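Local coordinates for Lmaj004144AAA protein (Leishmania major, PDB 1Y63) that binds ADP and manganese, and probably works as an adenylate kinase and ATPase that takes part in late maturation of the small ribosomal subunit, at residues T16-T21 with A129-A134; S25-I30 with N85-Y90; L154-D159 with A165-E170. One frame throughout, in Å; residues are numbered along the deposited sequence.

Overall arrangement
All three contacts reach one bound ADP, set against a parallel sheet of P-loop NTPase type; contacts 2 and 3 share a face of it. Contact 2 is the core one: its centre lies about 7 Å from that of the chain, its four touching residues are all buried, and its chemistry is apolar. Contacts 1 and 3, centred about 12 and 13 Å out, are partly buried and bring in polar groups, contact 1 through a bridging water and contact 3 through an arginine-threonine hydrogen bond. Contacts 2 and 3 pack helices on the same sheet and meet where Met26 touches Asn158 and Thr167. Contact 1 joins them through Thr16 OG1 to Tyr90 O and Asn158 ND2 to Thr21 O.

Contact 1: residues T16-T21 with A129-A134; sequences TGTPGT and AENMEA. With ADP (adenosine-5'-diphosphate), chain Q.
Asn131 meets Pro19 and Thr18 with successive atoms of its side chain. Asn131 CB lies 4.1 Å from CG2 of Thr18. CG stands beside the backbone N, chi1 -72°, and from there the amide reaches the proline ring, the two side chains crossing at about a right angle. Asn131 CG is 3.9 Å from Pro19 CB; Asn131 OD1 comes to 3.5 Å from Pro19 CG and is almost as near its CD, while Asn131 ND2 lies 3.7 Å from Pro19 CB. The amide therefore spans three ring carbons through van der Waals contact.

Thr18 slides past Asn131 in the opposite direction, with its CG2 3.4 Å from Asn131 O. The other branch, its hydroxyl, is bound by water 1, which donates to Thr18 OG1 and, at 2.8 Å, to Ala134 O, a bridge between loop and helix. The same OG1 is hydrogen-bonded to Glu135 OE1, so helix residues grip this hydroxyl directly as well as through water.

Thr18 to Thr21 form a type II beta turn whose carbonyl, Thr18 O, accepts from both Thr21 N and Thr21 OG1. Gly20 N donates to the beta-phosphate oxygen O1B of ADP at 2.9 Å, and Gly22 N and Thr24 N also bond ADP. Together they make the backbone-amide phosphate grip of a P-loop, in keeping with the AAA-type family.

The loop runs from strand 12-16 to helix 23-33. Helix 125-136, whose first turns fall in the predicted LID, packs on the Thr18-Pro19 part of the loop, and Asn131 also touches Leu118 of helix 111-120 and Tyr123.

Contact 2: residues S25-I30 with N85-Y90; sequences SMAEMI and NHVVDY. With MN (manganese (II) ion), chain C; ADP (adenosine-5'-diphosphate), chain Q.
Apolar packing joins Ala27 and Ile30 of the helix to Val87 of the strand. Val87 divides its two methyls. Its CG2, anti to the backbone N, lies 3.9 Å from Ala27 CB and 4.1 Å from Ile30 CD1. Val87 CG1, placed between N and the carbonyl carbon (chi1 55°), rests 3.8 Å from Ala27 O and also approaches Ile30 CG2. The isoleucine thus straddles the valine with both its branches, and the two side chains cross obliquely. Farther along the strand, Ala27 CB is 4.2 Å from Asp89 CB, so the aspartate enters this packing by its methylene.

The short segment axes come within 8.6 Å at 170°, nearly antiparallel, and Ala27 faces Val87 where the backbones are nearest. Helix 23-33 follows the P-loop and lies along the central parallel sheet, in which strand 85-89 runs between 37-41 and 12-16, as in P-loop NTPases.

Polar bonds sit at the edges of this core. Asp89 OD2 is hydrogen-bonded to Thr24 OG1, which belongs to the P-loop, and to His39 NE2, so the carboxylate ties the strand to the start of the helix and to strand 37-41. At the helix N-terminal end, Ser25 holds ADP O1A twice: its N donates at an angle of 155°, and its OG lies 2.7 Å from the same oxygen.

Metal coordination involves Glu28, whose CB points away from the strand. Bent at chi2, Glu28 brings OE2 to 2.2 Å from manganese; waters 2, 3, 4 and 5 and His39 are further ligands. Water 2 also donates to Glu28 OE1, which lends the metal-bound carboxylate a second hold.

Contact 3: residues L154-D159 with A165-E170; sequences LVREND and AATVEE. With ADP (adenosine-5'-diphosphate), chain Q.
Strand 154-157 and helix 165-170 run nearly antiparallel, their segment axes at 162° and 9.5 Å apart at closest approach; Arg156 and Thr167 have the nearest CA atoms, 7.1 Å apart. These two residues also carry the side-chain contact, sliding past each other in opposite directions. Arg156, bent at chi2 and chi3, turns its guanidinium back so that Thr167 OG1 meets it at the edge. Arg156 NE donates to Thr167 OG1 over 3.0 Å, the hydrogen bond being nearly straight at 169° and the oxygen only 8° out of the guanidinium plane. Thr167 CG2 packs 3.8 Å from Arg156 CG. Gln163 O is a further partner of the hydroxyl, and water 6 lies within hydrogen-bonding distance of the hydroxyl, Glu157 O and Asn158 OD1, though it cannot donate to every acceptor near it. Toward the other end, Leu154 CD2 lies 4.3 Å from Glu170 CG, while the Glu170 carboxylate makes a salt bridge with Arg174.

Asn158 continues the strand into the ADP pocket, its OD1 3.3 Å from adenine N6. Strand 153-157 is an outermost strand of the sheet, beside 103-108; helix 161-178 packs against it and, through Thr167 and Val168, against helix 23-33.

Contact 1: residues T16-T21 with A129-A134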
loop_
_atom_site.group_PDB
_atom_site.type_symbol
_atom_site.label_atom_id
_atom_site.label_comp_id
_atom_site.label_asym_id
_atom_site.label_seq_id
_atom_site.Cartn_x
_atom_site.Cartn_y
_atom_site.Cartn_z
ATOM N N THR A 16 -2.012 1.515 -0.500
ATOM C CA THR A 16 -1.821 2.027 0.846
ATOM C C THR A 16 -3.201 2.207 1.527
ATOM O O THR A 16 -4.246 1.931 0.918
ATOM C CB THR A 16 -0.971 3.315 0.814
ATOM O OG1 THR A 16 -0.586 3.671 2.149
ATOM C CG2 THR A 16 -1.744 4.507 0.173
ATOM N N GLY A 17 -3.205 2.591 2.796
ATOM C CA GLY A 17 -4.404 2.555 3.600
ATOM C C GLY A 17 -4.095 2.080 5.001
ATOM O O GLY A 17 -3.090 1.409 5.247
ATOM N N THR A 18 -4.970 2.429 5.922
ATOM C CA THR A 18 -4.874 1.976 7.300
ATOM C C THR A 18 -4.729 0.455 7.407
ATOM O O THR A 18 -5.304 -0.306 6.585
ATOM C CB THR A 18 -6.167 2.372 8.034
ATOM O OG1 THR A 18 -6.429 3.747 7.807
ATOM C CG2 THR A 18 -6.069 2.122 9.500
ATOM N N PRO A 19 -3.934 -0.017 8.392
ATOM C CA PRO A 19 -3.959 -1.446 8.675
ATOM C C PRO A 19 -5.405 -1.978 8.774
ATOM O O PRO A 19 -6.262 -1.374 9.429
ATOM C CB PRO A 19 -3.231 -1.531 10.018
ATOM C CG PRO A 19 -2.247 -0.410 9.953
ATOM C CD PRO A 19 -3.003 0.698 9.298
ATOM N N GLY A 20 -5.640 -3.084 8.087
ATOM C CA GLY A 20 -6.909 -3.779 8.073
ATOM C C GLY A 20 -7.816 -3.403 6.895
ATOM O O GLY A 20 -8.871 -4.037 6.737
ATOM N N THR A 21 -7.450 -2.406 6.087
ATOM C CA THR A 21 -8.271 -1.996 4.942
ATOM C C THR A 21 -8.267 -2.933 3.730
ATOM O O THR A 21 -9.114 -2.802 2.835
ATOM C CB THR A 21 -7.928 -0.558 4.464
ATOM O OG1 THR A 21 -6.516 -0.454 4.204
ATOM C CG2 THR A 21 -8.352 0.442 5.534
ATOM N N ALA A 129 -7.743 0.291 18.445
ATOM C CA ALA A 129 -8.324 1.638 18.595
ATOM C C ALA A 129 -7.535 2.719 17.875
ATOM O O ALA A 129 -8.114 3.640 17.287
ATOM C CB ALA A 129 -8.428 1.991 20.060
ATOM N N GLU A 130 -6.211 2.645 17.958
ATOM C CA GLU A 130 -5.323 3.557 17.234
ATOM C C GLU A 130 -5.556 3.506 15.727
ATOM O O GLU A 130 -5.624 4.549 15.048
ATOM C CB GLU A 130 -3.873 3.220 17.533
ATOM C CG GLU A 130 -3.387 3.654 18.882
ATOM C CD GLU A 130 -2.097 2.970 19.268
ATOM O OE1 GLU A 130 -1.233 2.802 18.382
ATOM O OE2 GLU A 130 -1.951 2.595 20.449
ATOM N N ASN A 131 -5.705 2.300 15.197
ATOM C CA ASN A 131 -5.964 2.154 13.778
ATOM C C ASN A 131 -7.354 2.630 13.398
ATOM O O ASN A 131 -7.536 3.239 12.366
ATOM C CB ASN A 131 -5.737 0.721 13.318
ATOM C CG ASN A 131 -4.273 0.341 13.271
ATOM O OD1 ASN A 131 -3.426 1.127 12.829
ATOM N ND2 ASN A 131 -3.986 -0.896 13.630
ATOM N N MET A 132 -8.349 2.389 14.244
ATOM C CA MET A 132 -9.684 2.891 13.964
ATOM C C MET A 132 -9.704 4.416 13.896
ATOM O O MET A 132 -10.375 4.994 13.038
ATOM C CB MET A 132 -10.644 2.437 15.069
ATOM C CG MET A 132 -10.843 0.932 15.150
ATOM S SD MET A 132 -11.692 0.286 13.704
ATOM C CE MET A 132 -13.268 1.053 13.874
ATOM N N GLU A 133 -8.988 5.060 14.819
ATOM C CA GLU A 133 -8.919 6.518 14.841
ATOM C C GLU A 133 -8.177 7.014 13.589
ATOM O O GLU A 133 -8.596 7.995 12.977
ATOM C CB GLU A 133 -8.219 6.971 16.129
ATOM C CG GLU A 133 -8.039 8.475 16.276
ATOM C CD GLU A 133 -9.326 9.249 16.342
ATOM O OE1 GLU A 133 -10.433 8.649 16.317
ATOM O OE2 GLU A 133 -9.217 10.485 16.433
ATOM N N ALA A 134 -7.112 6.321 13.200
ATOM C CA ALA A 134 -6.348 6.730 11.989
ATOM C C ALA A 134 -7.233 6.697 10.744
ATOM O O ALA A 134 -7.140 7.567 9.870
ATOM C CB ALA A 134 -5.141 5.870 11.801
HETATM P PB ADP Q . -4.027 -4.990 5.379
HETATM O O1B ADP Q . -3.723 -4.861 6.859
HETATM O O2B ADP Q . -4.482 -3.659 4.817
HETATM O O3B ADP Q . -2.922 -5.660 4.569
HETATM P PA ADP Q . -5.468 -7.442 4.786
HETATM O O1A ADP Q . -5.319 -7.598 3.288
HETATM O O2A ADP Q . -4.512 -8.265 5.648
HETATM O O3A ADP Q . -5.371 -5.916 5.223
HETATM O "O5'" ADP Q . -6.978 -7.768 5.217
HETATM C "C5'" ADP Q . -7.220 -8.381 6.475
HETATM C "C4'" ADP Q . -8.412 -9.285 6.269
HETATM O "O4'" ADP Q . -9.522 -8.513 5.820
HETATM C "C3'" ADP Q . -8.213 -10.337 5.192
HETATM O "O3'" ADP Q . -7.502 -11.486 5.646
HETATM C "C2'" ADP Q . -9.635 -10.645 4.814
HETATM O "O2'" ADP Q . -10.254 -11.448 5.814
HETATM C "C1'" ADP Q . -10.296 -9.296 4.914
HETATM N N9 ADP Q . -10.420 -8.507 3.676
HETATM C C8 ADP Q . -9.491 -7.723 3.036
HETATM N N7 ADP Q . -10.035 -7.105 1.965
HETATM C C5 ADP Q . -11.358 -7.486 1.930
HETATM C C6 ADP Q . -12.476 -7.179 1.053
HETATM N N6 ADP Q . -12.320 -6.331 0.017
HETATM N N1 ADP Q . -13.655 -7.765 1.352
HETATM C C2 ADP Q . -13.783 -8.602 2.416
HETATM N N3 ADP Q . -12.814 -8.946 3.284
HETATM C C4 ADP Q . -11.586 -8.403 3.057
HETATM O O HOH W 1 -5.888 6.428 7.634
#

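Contact 2: residues S25-I30 with N85-Y90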
loop_
_atom_site.group_PDB
_atom_site.type_symbol
_atom_site.label_atom_id
_atom_site.label_comp_id
_atom_site.label_asym_id
_atom_site.label_seq_id
_atom_site.Cartn_x
_atom_site.Cartn_y
_atom_site.Cartn_z
ATOM N N SER A 25 -4.373 -8.227 0.765
ATOM C CA SER A 25 -5.355 -9.005 0.015
ATOM C C SER A 25 -5.491 -8.504 -1.424
ATOM O O SER A 25 -5.533 -9.289 -2.370
ATOM C CB SER A 25 -6.699 -9.012 0.712
ATOM O OG SER A 25 -6.578 -9.608 1.994
ATOM N N MET A 26 -5.599 -7.189 -1.572
ATOM C CA MET A 26 -5.717 -6.605 -2.917
ATOM C C MET A 26 -4.445 -6.782 -3.717
ATOM O O MET A 26 -4.493 -7.129 -4.889
ATOM C CB MET A 26 -6.106 -5.143 -2.880
ATOM C CG MET A 26 -6.356 -4.590 -4.275
ATOM S SD MET A 26 -6.934 -2.888 -4.255
ATOM C CE MET A 26 -8.603 -3.145 -3.661
ATOM N N ALA A 27 -3.291 -6.591 -3.086
ATOM C CA ALA A 27 -2.026 -6.753 -3.797
ATOM C C ALA A 27 -1.855 -8.212 -4.265
ATOM O O ALA A 27 -1.320 -8.463 -5.359
ATOM C CB ALA A 27 -0.877 -6.345 -2.926
ATOM N N GLU A 28 -2.280 -9.166 -3.432
ATOM C CA GLU A 28 -2.189 -10.556 -3.846
ATOM C C GLU A 28 -3.166 -10.877 -4.963
ATOM O O GLU A 28 -2.852 -11.660 -5.862
ATOM C CB GLU A 28 -2.330 -11.504 -2.661
ATOM C CG GLU A 28 -1.184 -11.344 -1.654
ATOM C CD GLU A 28 0.134 -11.988 -2.086
ATOM O OE1 GLU A 28 0.299 -12.407 -3.255
ATOM O OE2 GLU A 28 1.034 -12.076 -1.229
ATOM N N MET A 29 -4.345 -10.272 -4.944
ATOM C CA MET A 29 -5.250 -10.395 -6.092
ATOM C C MET A 29 -4.655 -9.866 -7.384
ATOM O O MET A 29 -4.750 -10.505 -8.429
ATOM C CB MET A 29 -6.577 -9.717 -5.809
ATOM C CG MET A 29 -7.563 -9.910 -6.925
ATOM S SD MET A 29 -9.201 -9.157 -6.772
ATOM C CE MET A 29 -10.093 -10.431 -5.900
ATOM N N ILE A 30 -4.013 -8.712 -7.307
ATOM C CA ILE A 30 -3.324 -8.156 -8.457
ATOM C C ILE A 30 -2.215 -9.093 -8.943
ATOM O O ILE A 30 -2.096 -9.382 -10.139
ATOM C CB ILE A 30 -2.787 -6.744 -8.112
ATOM C CG1 ILE A 30 -3.950 -5.754 -7.966
ATOM C CG2 ILE A 30 -1.771 -6.262 -9.137
ATOM C CD1 ILE A 30 -3.584 -4.475 -7.257
ATOM N N ASN A 85 6.527 -5.674 -13.572
ATOM C CA ASN A 85 5.633 -4.776 -12.864
ATOM C C ASN A 85 5.623 -5.128 -11.394
ATOM O O ASN A 85 5.897 -6.268 -11.008
ATOM C CB ASN A 85 4.229 -4.865 -13.466
ATOM C CG ASN A 85 4.231 -4.727 -14.978
ATOM O OD1 ASN A 85 4.917 -3.868 -15.538
ATOM N ND2 ASN A 85 3.469 -5.599 -15.661
ATOM N N HIS A 86 5.426 -4.118 -10.558
ATOM C CA HIS A 86 5.500 -4.309 -9.121
ATOM C C HIS A 86 4.299 -3.700 -8.446
ATOM O O HIS A 86 3.875 -2.591 -8.802
ATOM C CB HIS A 86 6.803 -3.708 -8.552
ATOM C CG HIS A 86 8.026 -4.166 -9.297
ATOM N ND1 HIS A 86 8.576 -3.451 -10.336
ATOM C CD2 HIS A 86 8.777 -5.286 -9.172
ATOM C CE1 HIS A 86 9.598 -4.130 -10.847
ATOM N NE2 HIS A 86 9.754 -5.241 -10.148
ATOM N N VAL A 87 3.757 -4.424 -7.473
ATOM C CA VAL A 87 2.669 -3.905 -6.637
ATOM C C VAL A 87 3.184 -3.852 -5.208
ATOM O O VAL A 87 3.489 -4.882 -4.586
ATOM C CB VAL A 87 1.327 -4.692 -6.796
ATOM C CG1 VAL A 87 1.478 -6.206 -6.551
ATOM C CG2 VAL A 87 0.244 -4.086 -5.900
ATOM N N VAL A 88 3.353 -2.643 -4.727
ATOM C CA VAL A 88 3.931 -2.413 -3.410
ATOM C C VAL A 88 2.775 -2.193 -2.436
ATOM O O VAL A 88 1.775 -1.543 -2.778
ATOM C CB VAL A 88 4.830 -1.179 -3.418
ATOM C CG1 VAL A 88 5.367 -0.890 -2.034
ATOM C CG2 VAL A 88 5.990 -1.409 -4.370
ATOM N N ASP A 89 2.937 -2.737 -1.236
ATOM C CA ASP A 89 1.875 -2.822 -0.242
ATOM C C ASP A 89 2.417 -2.255 1.062
ATOM O O ASP A 89 3.331 -2.837 1.629
ATOM C CB ASP A 89 1.536 -4.324 -0.171
ATOM C CG ASP A 89 0.892 -4.760 1.083
ATOM O OD1 ASP A 89 0.424 -3.950 1.878
ATOM O OD2 ASP A 89 0.786 -6.008 1.216
ATOM N N TYR A 90 1.913 -1.093 1.499
ATOM C CA TYR A 90 2.396 -0.467 2.767
ATOM C C TYR A 90 1.405 0.526 3.308
ATOM O O TYR A 90 0.745 1.206 2.529
ATOM C CB TYR A 90 3.761 0.239 2.568
ATOM C CG TYR A 90 4.561 0.490 3.843
ATOM C CD1 TYR A 90 4.694 -0.489 4.821
ATOM C CD2 TYR A 90 5.278 1.678 4.013
ATOM C CE1 TYR A 90 5.472 -0.267 5.961
ATOM C CE2 TYR A 90 6.073 1.889 5.133
ATOM C CZ TYR A 90 6.162 0.918 6.091
ATOM O OH TYR A 90 6.943 1.142 7.215
HETATM MN MN MN C . 3.148 -11.737 -1.613
HETATM P PB ADP Q . -4.027 -4.990 5.379
HETATM O O1B ADP Q . -3.723 -4.861 6.859
HETATM O O2B ADP Q . -4.482 -3.659 4.817
HETATM O O3B ADP Q . -2.922 -5.660 4.569
HETATM P PA ADP Q . -5.468 -7.442 4.786
HETATM O O1A ADP Q . -5.319 -7.598 3.288
HETATM O O2A ADP Q . -4.512 -8.265 5.648
HETATM O O3A ADP Q . -5.371 -5.916 5.223
HETATM O "O5'" ADP Q . -6.978 -7.768 5.217
HETATM C "C5'" ADP Q . -7.220 -8.381 6.475
HETATM C "C4'" ADP Q . -8.412 -9.285 6.269
HETATM O "O4'" ADP Q . -9.522 -8.513 5.820
HETATM C "C3'" ADP Q . -8.213 -10.337 5.192
HETATM O "O3'" ADP Q . -7.502 -11.486 5.646
HETATM C "C2'" ADP Q . -9.635 -10.645 4.814
HETATM O "O2'" ADP Q . -10.254 -11.448 5.814
HETATM C "C1'" ADP Q . -10.296 -9.296 4.914
HETATM N N9 ADP Q . -10.420 -8.507 3.676
HETATM C C8 ADP Q . -9.491 -7.723 3.036
HETATM N N7 ADP Q . -10.035 -7.105 1.965
HETATM C C5 ADP Q . -11.358 -7.486 1.930
HETATM C C6 ADP Q . -12.476 -7.179 1.053
HETATM N N6 ADP Q . -12.320 -6.331 0.017
HETATM N N1 ADP Q . -13.655 -7.765 1.352
HETATM C C2 ADP Q . -13.783 -8.602 2.416
HETATM N N3 ADP Q . -12.814 -8.946 3.284
HETATM C C4 ADP Q . -11.586 -8.403 3.057
HETATM O O HOH W 2 2.909 -12.373 -3.531
HETATM O O HOH W 3 3.696 -11.441 0.489
HETATM O O HOH W 4 3.876 -13.822 -1.328
HETATM O O HOH W 5 5.319 -11.174 -2.022
#

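Contact 3: residues L154-D159 with A165-E170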
loop_
_atom_site.group_PDB
_atom_site.type_symbol
_atom_site.label_atom_id
_atom_site.label_comp_id
_atom_site.label_asym_id
_atom_site.label_seq_id
_atom_site.Cartn_x
_atom_site.Cartn_y
_atom_site.Cartn_z
ATOM N N LEU A 154 -5.983 6.945 -6.705
ATOM C CA LEU A 154 -7.295 6.316 -6.798
ATOM C C LEU A 154 -7.677 5.981 -5.375
ATOM O O LEU A 154 -6.908 5.327 -4.672
ATOM C CB LEU A 154 -7.189 5.030 -7.620
ATOM C CG LEU A 154 -8.429 4.239 -7.994
ATOM C CD1 LEU A 154 -9.317 5.001 -8.957
ATOM C CD2 LEU A 154 -7.978 2.930 -8.633
ATOM N N VAL A 155 -8.838 6.425 -4.919
ATOM C CA VAL A 155 -9.265 6.100 -3.574
ATOM C C VAL A 155 -10.497 5.233 -3.711
ATOM O O VAL A 155 -11.386 5.555 -4.511
ATOM C CB VAL A 155 -9.592 7.376 -2.777
ATOM C CG1 VAL A 155 -10.084 7.061 -1.408
ATOM C CG2 VAL A 155 -8.364 8.275 -2.696
ATOM N N ARG A 156 -10.566 4.144 -2.948
ATOM C CA ARG A 156 -11.631 3.156 -3.131
ATOM C C ARG A 156 -12.134 2.600 -1.829
ATOM O O ARG A 156 -11.354 2.238 -0.959
ATOM C CB ARG A 156 -11.167 2.013 -4.020
ATOM C CG ARG A 156 -10.625 2.413 -5.367
ATOM C CD ARG A 156 -11.715 2.820 -6.341
ATOM N NE ARG A 156 -12.488 1.687 -6.836
ATOM C CZ ARG A 156 -13.383 1.717 -7.819
ATOM N NH1 ARG A 156 -13.659 2.839 -8.487
ATOM N NH2 ARG A 156 -14.050 0.614 -8.147
ATOM N N GLU A 157 -13.451 2.547 -1.687
ATOM C CA GLU A 157 -14.054 1.828 -0.577
ATOM C C GLU A 157 -13.762 0.357 -0.789
ATOM O O GLU A 157 -13.878 -0.136 -1.913
ATOM C CB GLU A 157 -15.566 2.085 -0.549
ATOM C CG GLU A 157 -16.224 1.585 0.740
ATOM C CD GLU A 157 -15.774 2.372 1.998
ATOM O OE1 GLU A 157 -15.119 3.435 1.880
ATOM O OE2 GLU A 157 -16.104 1.932 3.122
ATOM N N ASN A 158 -13.375 -0.329 0.281
ATOM C CA ASN A 158 -12.948 -1.722 0.183
ATOM C C ASN A 158 -13.521 -2.554 1.322
ATOM O O ASN A 158 -12.772 -3.130 2.090
ATOM C CB ASN A 158 -11.415 -1.811 0.181
ATOM C CG ASN A 158 -10.901 -3.109 -0.385
ATOM O OD1 ASN A 158 -11.366 -3.556 -1.454
ATOM N ND2 ASN A 158 -9.937 -3.746 0.306
ATOM N N ASP A 159 -14.849 -2.594 1.411
ATOM C CA ASP A 159 -15.568 -3.314 2.485
ATOM C C ASP A 159 -15.840 -4.776 2.122
ATOM O O ASP A 159 -15.854 -5.666 3.005
ATOM C CB ASP A 159 -16.913 -2.653 2.785
ATOM C CG ASP A 159 -16.798 -1.349 3.546
ATOM O OD1 ASP A 159 -15.746 -1.056 4.141
ATOM O OD2 ASP A 159 -17.806 -0.623 3.604
ATOM N N ALA A 165 -12.788 -6.726 -6.202
ATOM C CA ALA A 165 -12.674 -7.191 -7.573
ATOM C C ALA A 165 -12.898 -6.063 -8.568
ATOM O O ALA A 165 -12.209 -5.970 -9.579
ATOM C CB ALA A 165 -13.629 -8.340 -7.822
ATOM N N ALA A 166 -13.865 -5.192 -8.281
ATOM C CA ALA A 166 -14.148 -4.054 -9.160
ATOM C C ALA A 166 -13.003 -3.045 -9.189
ATOM O O ALA A 166 -12.664 -2.476 -10.240
ATOM C CB ALA A 166 -15.465 -3.388 -8.751
ATOM N N THR A 167 -12.378 -2.830 -8.032
ATOM C CA THR A 167 -11.206 -1.991 -7.958
ATOM C C THR A 167 -10.072 -2.591 -8.794
ATOM O O THR A 167 -9.399 -1.882 -9.547
ATOM C CB THR A 167 -10.784 -1.767 -6.497
ATOM O OG1 THR A 167 -11.824 -1.013 -5.835
ATOM C CG2 THR A 167 -9.450 -1.042 -6.430
ATOM N N VAL A 168 -9.863 -3.902 -8.681
ATOM C CA VAL A 168 -8.822 -4.530 -9.482
ATOM C C VAL A 168 -9.099 -4.393 -10.978
ATOM O O VAL A 168 -8.179 -4.186 -11.739
ATOM C CB VAL A 168 -8.527 -5.966 -9.010
ATOM C CG1 VAL A 168 -7.610 -6.673 -9.980
ATOM C CG2 VAL A 168 -7.907 -5.926 -7.608
ATOM N N GLU A 169 -10.367 -4.427 -11.392
ATOM C CA GLU A 169 -10.748 -4.232 -12.776
ATOM C C GLU A 169 -10.422 -2.794 -13.219
ATOM O O GLU A 169 -9.874 -2.571 -14.303
ATOM C CB GLU A 169 -12.237 -4.534 -12.966
ATOM C CG GLU A 169 -12.660 -5.971 -12.737
ATOM C CD GLU A 169 -13.771 -6.419 -13.683
ATOM O OE1 GLU A 169 -14.691 -5.619 -13.959
ATOM O OE2 GLU A 169 -13.727 -7.578 -14.145
ATOM N N GLU A 170 -10.729 -1.822 -12.370
ATOM C CA GLU A 170 -10.373 -0.432 -12.663
ATOM C C GLU A 170 -8.855 -0.294 -12.786
ATOM O O GLU A 170 -8.355 0.389 -13.670
ATOM C CB GLU A 170 -10.929 0.525 -11.595
ATOM C CG GLU A 170 -10.605 1.996 -11.846
ATOM C CD GLU A 170 -11.464 2.628 -12.926
ATOM O OE1 GLU A 170 -12.533 2.070 -13.233
ATOM O OE2 GLU A 170 -11.072 3.691 -13.448
HETATM P PB ADP Q . -4.027 -4.990 5.379
HETATM O O1B ADP Q . -3.723 -4.861 6.859
HETATM O O2B ADP Q . -4.482 -3.659 4.817
HETATM O O3B ADP Q . -2.922 -5.660 4.569
HETATM P PA ADP Q . -5.468 -7.442 4.786
HETATM O O1A ADP Q . -5.319 -7.598 3.288
HETATM O O2A ADP Q . -4.512 -8.265 5.648
HETATM O O3A ADP Q . -5.371 -5.916 5.223
HETATM O "O5'" ADP Q . -6.978 -7.768 5.217
HETATM C "C5'" ADP Q . -7.220 -8.381 6.475
HETATM C "C4'" ADP Q . -8.412 -9.285 6.269
HETATM O "O4'" ADP Q . -9.522 -8.513 5.820
HETATM C "C3'" ADP Q . -8.213 -10.337 5.192
HETATM O "O3'" ADP Q . -7.502 -11.486 5.646
HETATM C "C2'" ADP Q . -9.635 -10.645 4.814
HETATM O "O2'" ADP Q . -10.254 -11.448 5.814
HETATM C "C1'" ADP Q . -10.296 -9.296 4.914
HETATM N N9 ADP Q . -10.420 -8.507 3.676
HETATM C C8 ADP Q . -9.491 -7.723 3.036
HETATM N N7 ADP Q . -10.035 -7.105 1.965
HETATM C C5 ADP Q . -11.358 -7.486 1.930
HETATM C C6 ADP Q . -12.476 -7.179 1.053
HETATM N N6 ADP Q . -12.320 -6.331 0.017
HETATM N N1 ADP Q . -13.655 -7.765 1.352
HETATM C C2 ADP Q . -13.783 -8.602 2.416
HETATM N N3 ADP Q . -12.814 -8.946 3.284
HETATM C C4 ADP Q . -11.586 -8.403 3.057
HETATM O O HOH W 6 -11.932 -1.660 -3.297
#